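PDB 5UAO: tryptophane-5-halogenase from Microbispora sp. ATCC PTA-5024, which catalyses the FAD-dependent chlorination of a tryptophan at its 5-position during biosynthesis of the lanthipeptide NAI-107. Local coordinates for residues A[77-80]-A[81-85]; A[359-362]-A[363-366]; A[516-519]-A[520-523]. All blocks are in the same frame, centred on the assembly; numbering follows the deposited sequence.

Contact 1 of 3, residues A[77-80]-A[81-85]; sequences YMVM and FLHHY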
# COMPACT_ATOMS: atom_id res chain seq x y z
N TYR A 77 -12.72 -7.57 11.51
CA TYR A 77 -12.21 -8.62 10.60
C TYR A 77 -12.29 -10.03 11.14
O TYR A 77 -12.49 -11.04 10.42
CB TYR A 77 -10.76 -8.29 10.27
CG TYR A 77 -10.16 -9.18 9.24
CD1 TYR A 77 -10.48 -8.99 7.90
CD2 TYR A 77 -9.28 -10.21 9.58
CE1 TYR A 77 -9.95 -9.78 6.90
CE2 TYR A 77 -8.75 -11.04 8.58
CZ TYR A 77 -9.11 -10.82 7.24
OH TYR A 77 -8.64 -11.55 6.18
N MET A 78 -12.09 -10.12 12.45
CA MET A 78 -12.04 -11.41 13.10
C MET A 78 -13.35 -12.14 12.97
O MET A 78 -13.40 -13.40 12.98
CB MET A 78 -11.67 -11.28 14.57
CG MET A 78 -11.04 -12.51 15.14
SD MET A 78 -9.48 -12.94 14.36
CE MET A 78 -9.16 -14.55 15.06
N VAL A 79 -14.45 -11.40 12.91
CA VAL A 79 -15.75 -12.04 12.67
C VAL A 79 -15.84 -12.83 11.36
O VAL A 79 -16.32 -14.00 11.35
CB VAL A 79 -16.88 -11.00 12.72
CG1 VAL A 79 -18.24 -11.65 12.44
CG2 VAL A 79 -16.90 -10.32 14.11
N MET A 80 -15.36 -12.22 10.27
CA MET A 80 -15.20 -12.92 9.02
C MET A 80 -14.23 -14.06 9.00
O MET A 80 -14.49 -15.13 8.40
CB MET A 80 -14.89 -11.94 7.90
CG MET A 80 -16.05 -11.02 7.59
SD MET A 80 -15.74 -10.03 6.12
CE MET A 80 -14.58 -8.87 6.83
N PHE A 81 -13.07 -13.86 9.61
CA PHE A 81 -12.12 -14.95 9.76
C PHE A 81 -12.70 -16.19 10.44
O PHE A 81 -12.64 -17.31 9.91
CB PHE A 81 -10.87 -14.44 10.51
CG PHE A 81 -9.78 -15.44 10.61
CD1 PHE A 81 -8.84 -15.57 9.63
CD2 PHE A 81 -9.67 -16.21 11.74
CE1 PHE A 81 -7.85 -16.55 9.73
CE2 PHE A 81 -8.70 -17.17 11.85
CZ PHE A 81 -7.77 -17.33 10.85
N LEU A 82 -13.36 -15.98 11.56
CA LEU A 82 -13.92 -17.10 12.27
C LEU A 82 -14.95 -17.82 11.41
O LEU A 82 -14.90 -19.06 11.28
CB LEU A 82 -14.53 -16.70 13.64
CG LEU A 82 -13.52 -16.18 14.69
CD1 LEU A 82 -14.25 -15.46 15.82
CD2 LEU A 82 -12.62 -17.30 15.23
N HIS A 83 -15.91 -17.08 10.88
CA HIS A 83 -17.01 -17.72 10.28
C HIS A 83 -16.75 -18.16 8.80
O HIS A 83 -17.23 -19.23 8.39
CB HIS A 83 -18.28 -16.92 10.42
CG HIS A 83 -18.68 -16.64 11.85
ND1 HIS A 83 -18.82 -17.63 12.80
CD2 HIS A 83 -18.88 -15.46 12.49
CE1 HIS A 83 -19.10 -17.07 13.98
NE2 HIS A 83 -19.18 -15.76 13.81
N HIS A 84 -16.06 -17.34 8.03
CA HIS A 84 -15.85 -17.61 6.63
C HIS A 84 -14.59 -18.46 6.47
O HIS A 84 -14.67 -19.54 5.94
CB HIS A 84 -15.76 -16.36 5.78
CG HIS A 84 -17.08 -15.69 5.55
ND1 HIS A 84 -18.13 -16.31 4.93
CD2 HIS A 84 -17.51 -14.44 5.87
CE1 HIS A 84 -19.16 -15.49 4.87
NE2 HIS A 84 -18.81 -14.34 5.41
N TYR A 85 -13.46 -18.02 6.99
CA TYR A 85 -12.22 -18.70 6.72
C TYR A 85 -12.19 -20.02 7.43
O TYR A 85 -11.78 -21.05 6.83
CB TYR A 85 -11.05 -17.87 7.17
CG TYR A 85 -9.72 -18.27 6.59
CD1 TYR A 85 -9.36 -17.87 5.30
CD2 TYR A 85 -8.77 -18.92 7.36
CE1 TYR A 85 -8.10 -18.16 4.77
CE2 TYR A 85 -7.53 -19.23 6.87
CZ TYR A 85 -7.21 -18.88 5.57
OH TYR A 85 -6.00 -19.20 5.10
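M78 and F81 run alongside each other from the same flank of helix 76-85. M78 swings its CG anti to the backbone N (chi1 -155°) and then bends at chi2, which brings the terminal methyl to the CD2 side of the ring: CE comes to 3.7 Å from F81 CD2. The sulfur completes a Met-aromatic contact, with M78 SD 5.0 Å from the centre of the F81 ring and at an oblique angle to it. The phenyl group has a similar first torsion, its CG likewise anti to the backbone N (chi1 -175°). One step round the helix, V79 CG1 meets the imidazole carbon H83 CD2 at 3.9 Å, the two side chains crossing obliquely. H83 CD2 also sits 3.2 Å from V79 O, while NE2 of this ring hydrogen-bonds Y174 OH and ND1 hydrogen-bonds I88 O. On the next face, M80 CG packs at 4.1 Å against H84 CD2, and H84 NE2 hydrogen-bonds A530 O. The backbone underneath is alpha-helical until its last turn, where M80 O takes a short bond from H84 N (2.7 Å) and a weak one from Y85 N (3.4 Å), a widening of pi type. The chemistry is therefore divided by face: M78 and F81 meet helix 358-372, and M78 also helix 39-51, mainly through apolar and sulfur-aromatic packing, whereas each histidine sets its ring carbon CD2 near the residue one turn back. Two bonds probably fix the H83 ring; the one from H84 NE2 is likely only to restrict its turning.

Contact 2 of 3, residues A[359-362]-A[363-366]; sequences LLMI and ATAV. With FAD (flavin-adenine dinucleotide), chain E.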
# COMPACT_ATOMS: atom_id res chain seq x y z
N LEU A 359 -5.28 -11.00 18.12
CA LEU A 359 -6.02 -11.98 17.33
C LEU A 359 -6.02 -11.63 15.82
O LEU A 359 -5.92 -12.51 14.95
CB LEU A 359 -7.44 -12.16 17.83
CG LEU A 359 -7.65 -13.38 18.79
CD1 LEU A 359 -6.54 -13.58 19.71
CD2 LEU A 359 -8.91 -13.33 19.63
N LEU A 360 -6.11 -10.36 15.54
CA LEU A 360 -6.00 -9.90 14.17
C LEU A 360 -4.70 -10.33 13.57
O LEU A 360 -4.65 -10.77 12.43
CB LEU A 360 -6.07 -8.36 14.13
CG LEU A 360 -5.77 -7.67 12.79
CD1 LEU A 360 -6.73 -8.08 11.68
CD2 LEU A 360 -5.85 -6.17 12.92
N MET A 361 -3.60 -10.11 14.28
CA MET A 361 -2.30 -10.47 13.75
C MET A 361 -2.02 -11.97 13.68
O MET A 361 -1.18 -12.42 12.85
CB MET A 361 -1.22 -9.72 14.52
CG MET A 361 -1.21 -8.25 14.17
SD MET A 361 -1.39 -7.75 12.41
CE MET A 361 0.08 -8.50 11.66
N ILE A 362 -2.65 -12.71 14.59
CA ILE A 362 -2.62 -14.15 14.53
C ILE A 362 -3.32 -14.51 13.22
O ILE A 362 -2.78 -15.28 12.41
CB ILE A 362 -3.29 -14.83 15.72
CG1 ILE A 362 -2.30 -14.84 16.89
CG2 ILE A 362 -3.72 -16.26 15.37
CD1 ILE A 362 -2.89 -15.06 18.26
N ALA A 363 -4.54 -13.98 13.02
CA ALA A 363 -5.31 -14.35 11.83
C ALA A 363 -4.53 -14.02 10.52
O ALA A 363 -4.53 -14.76 9.49
CB ALA A 363 -6.64 -13.66 11.85
N THR A 364 -3.87 -12.88 10.52
CA THR A 364 -3.09 -12.47 9.37
C THR A 364 -1.93 -13.40 9.11
O THR A 364 -1.70 -13.81 7.97
CB THR A 364 -2.51 -11.01 9.60
OG1 THR A 364 -3.57 -10.06 9.84
CG2 THR A 364 -1.73 -10.58 8.44
N ALA A 365 -1.16 -13.74 10.17
CA ALA A 365 -0.08 -14.72 10.06
C ALA A 365 -0.57 -16.09 9.56
O ALA A 365 0.07 -16.72 8.70
CB ALA A 365 0.64 -14.88 11.42
N VAL A 366 -1.72 -16.52 10.07
CA VAL A 366 -2.35 -17.78 9.60
C VAL A 366 -2.66 -17.74 8.11
O VAL A 366 -2.41 -18.72 7.39
CB VAL A 366 -3.58 -18.11 10.43
CG1 VAL A 366 -4.37 -19.29 9.89
CG2 VAL A 366 -3.14 -18.47 11.86
PA FAD E . 0.02 -18.86 24.73
O1A FAD E . -1.45 -18.62 25.03
O2A FAD E . 1.15 -18.37 25.66
O5B FAD E . 0.25 -20.42 24.38
C5B FAD E . 1.50 -21.07 24.33
C4B FAD E . 1.22 -22.56 24.17
O4B FAD E . 2.54 -23.06 23.90
C3B FAD E . 0.69 -23.33 25.40
O3B FAD E . -0.36 -24.35 25.03
C2B FAD E . 1.93 -24.02 25.96
O2B FAD E . 1.68 -25.27 26.72
C1B FAD E . 2.72 -24.25 24.67
N9A FAD E . 4.15 -24.51 24.94
C8A FAD E . 5.08 -23.60 25.37
N7A FAD E . 6.29 -24.21 25.49
C5A FAD E . 6.11 -25.52 25.15
C6A FAD E . 6.97 -26.69 25.13
N6A FAD E . 8.29 -26.58 25.47
N1A FAD E . 6.43 -27.83 24.72
C2A FAD E . 5.14 -27.95 24.35
N3A FAD E . 4.30 -26.92 24.38
C4A FAD E . 4.74 -25.71 24.77
N1 FAD E . -5.22 -10.25 21.94
C2 FAD E . -6.43 -9.82 21.44
O2 FAD E . -6.77 -10.10 20.25
N3 FAD E . -7.30 -9.09 22.20
C4 FAD E . -7.05 -8.75 23.48
O4 FAD E . -7.91 -8.05 24.10
C4X FAD E . -5.75 -9.20 24.08
N5 FAD E . -5.35 -8.86 25.34
C5X FAD E . -4.17 -9.28 25.86
C6 FAD E . -3.83 -8.90 27.15
C7 FAD E . -2.62 -9.27 27.71
C7M FAD E . -2.22 -8.90 29.11
C8 FAD E . -1.70 -10.12 26.96
C8M FAD E . -0.39 -10.53 27.59
C9 FAD E . -2.04 -10.49 25.67
C9A FAD E . -3.22 -10.10 25.05
N10 FAD E . -3.56 -10.47 23.70
C10 FAD E . -4.83 -10.00 23.21
C1' FAD E . -2.78 -11.36 22.80
C2' FAD E . -3.59 -12.75 22.88
O2' FAD E . -3.66 -12.95 24.29
C3' FAD E . -3.17 -14.24 22.61
O3' FAD E . -3.96 -15.36 23.15
C4' FAD E . -2.03 -14.57 23.53
O4' FAD E . -1.57 -13.39 24.25
C5' FAD E . -1.05 -15.36 22.67
O5' FAD E . -1.56 -16.64 22.39
P FAD E . -0.40 -17.75 22.08
O1P FAD E . 0.61 -17.19 21.17
O2P FAD E . -1.23 -18.92 21.60
O3P FAD E . 0.46 -18.08 23.36
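I362, A363 and T364 carry this turn of helix 358-372, a buried helix of the flavin-dependent tryptophan halogenase fold whose N-terminal end meets the isoalloxazine of FAD. I362 sends CG2 anti to its backbone N (chi1 -80° for CG1), where the methyl meets V366 CG2 at 4.2 Å, one turn on. The two branched side chains cross at a slant and continue into helix 39-51, I362 on A40 and V366 on T44 and A47, so this face joins the helix after strand 31-35, consistent with a Rossmann-type dinucleotide-binding element. A363 has only a methyl to offer. Its CB lies 3.4 Å from L359 O, and the small side chain lets M78 and F81 of helix 76-85 come in close. The backbone below is regular, A363 N giving its hydrogen to L359 O at 2.8 Å. T364 adds a side-chain bond to the helical pattern: its hydroxyl donates to L360 O, OG1 to O 2.9 Å, alongside the normal bond from T364 N to the same oxygen. The two donors reach that carbonyl from opposite faces of its plane, and the hydroxyl is 36° out of it. The buried hydroxyl is thereby satisfied within its own helix, which probably holds the threonine in this rotamer. M361, bent at both chi2 and chi3, folds its thioether alongside, with CE near T364 CB, and packs with T364 against R393 of helix 383-406. At the start of the helix, L359 N points its hydrogen at the flavin, donating to the pyrimidine carbonyl O2 at 2.8 Å with an N-H...O angle of 158°.

Contact 3 of 3, residues A[516-519]-A[520-523]; sequences PCLN and AELL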
# COMPACT_ATOMS: atom_id res chain seq x y z
N PRO A 516 -31.41 -17.88 14.41
CA PRO A 516 -30.17 -18.07 13.67
C PRO A 516 -30.07 -17.33 12.35
O PRO A 516 -28.97 -17.18 11.83
CB PRO A 516 -30.12 -19.59 13.39
CG PRO A 516 -31.12 -20.21 14.31
CD PRO A 516 -32.17 -19.15 14.54
N CYS A 517 -31.19 -16.87 11.79
CA CYS A 517 -31.18 -16.18 10.52
C CYS A 517 -30.67 -14.78 10.67
O CYS A 517 -30.32 -14.18 9.69
CB CYS A 517 -32.59 -16.15 9.91
SG CYS A 517 -33.21 -17.84 9.79
N LEU A 518 -30.63 -14.21 11.88
CA LEU A 518 -29.95 -12.91 12.01
C LEU A 518 -28.45 -12.97 11.65
O LEU A 518 -27.94 -12.14 10.86
CB LEU A 518 -30.18 -12.34 13.41
CG LEU A 518 -31.63 -11.88 13.53
CD1 LEU A 518 -32.04 -11.80 14.99
CD2 LEU A 518 -31.87 -10.55 12.84
N ASN A 519 -27.76 -13.94 12.23
CA ASN A 519 -26.39 -14.21 11.84
C ASN A 519 -26.28 -14.69 10.40
O ASN A 519 -25.32 -14.32 9.73
CB ASN A 519 -25.73 -15.21 12.79
CG ASN A 519 -25.02 -14.49 13.96
OD1 ASN A 519 -24.48 -13.39 13.80
ND2 ASN A 519 -25.12 -15.05 15.12
N ALA A 520 -27.24 -15.50 9.92
CA ALA A 520 -27.14 -15.96 8.54
C ALA A 520 -27.18 -14.80 7.60
O ALA A 520 -26.47 -14.82 6.59
CB ALA A 520 -28.28 -16.95 8.18
N GLU A 521 -28.02 -13.80 7.85
CA GLU A 521 -28.06 -12.64 6.91
C GLU A 521 -26.76 -11.82 6.97
O GLU A 521 -26.30 -11.30 5.95
CB GLU A 521 -29.30 -11.76 7.13
CG GLU A 521 -29.22 -10.84 8.32
CD GLU A 521 -30.45 -9.95 8.50
OE1 GLU A 521 -31.46 -10.21 7.80
OE2 GLU A 521 -30.41 -9.03 9.36
N LEU A 522 -26.16 -11.75 8.16
CA LEU A 522 -24.85 -11.06 8.36
C LEU A 522 -23.77 -11.69 7.47
O LEU A 522 -23.00 -11.00 6.79
CB LEU A 522 -24.43 -11.15 9.83
CG LEU A 522 -23.02 -10.62 10.15
CD1 LEU A 522 -22.88 -9.15 9.88
CD2 LEU A 522 -22.68 -10.97 11.59
N LEU A 523 -23.76 -13.01 7.44
CA LEU A 523 -22.72 -13.73 6.68
C LEU A 523 -23.03 -14.02 5.20
O LEU A 523 -22.12 -14.21 4.42
CB LEU A 523 -22.33 -14.98 7.43
CG LEU A 523 -21.75 -14.65 8.83
CD1 LEU A 523 -21.80 -15.88 9.72
CD2 LEU A 523 -20.35 -14.13 8.77
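L518 and E521 leave the same flank of their helix and keep each other company outward, the leucine methyl CD2 standing 4.1 Å from the carboxylate oxygen E521 OE2. E521 folds its CG back over its own main chain, flanked by N on one hand and C on the other (chi1 77°), and this brings CG to within 3.1 Å of L518 O; beyond CG the chain is extended along the leucine. N519 and L522 form a second such pair, with N519 OD1 3.7 Å from L522 CD2. These side chains belong to the short helix 517-524 near the C-terminus. The four backbone bonds between 516-519 and 520-523 are of the i to i+4 kind, from A520 N to P516 O at 3.1 Å through to L523 N with N519 O, and C517 N is held by the carboxylate of D515 just ahead. With an alanine here instead of E521, L518 CD2 is likely to lose its carboxylate neighbour, and L518 O the CG beside it. L518 and N519 pack on Y512 of helix 505-514, L522 reaches F172 and W529, and L523 lies on H83 and H84 of helix 76-85, while A520 and C517 are exposed.

Overall arrangement
Contacts 1 and 2 belong to neighbouring helices, their centres 11 Å apart, and they meet directly where M78 SD comes 3.6 Å from L359 O. Contact 2 is wholly buried and nearest the flavin; it has mostly apolar side chains, including the M361 thioether, with one hydroxyl turned back onto its own helix and a backbone N-H given to the flavin. Contact 1 is mixed: its sulfur and phenyl side faces contact 2, H84 meets the C-terminal part of the chain, and H83 binds Y174 and I88. Contact 3 is the most peripheral, with exposed residues and a carboxylate, and touches contact 1 through L523. Contacts 2 and 3 do not touch, with helix 76-85 in contact with both.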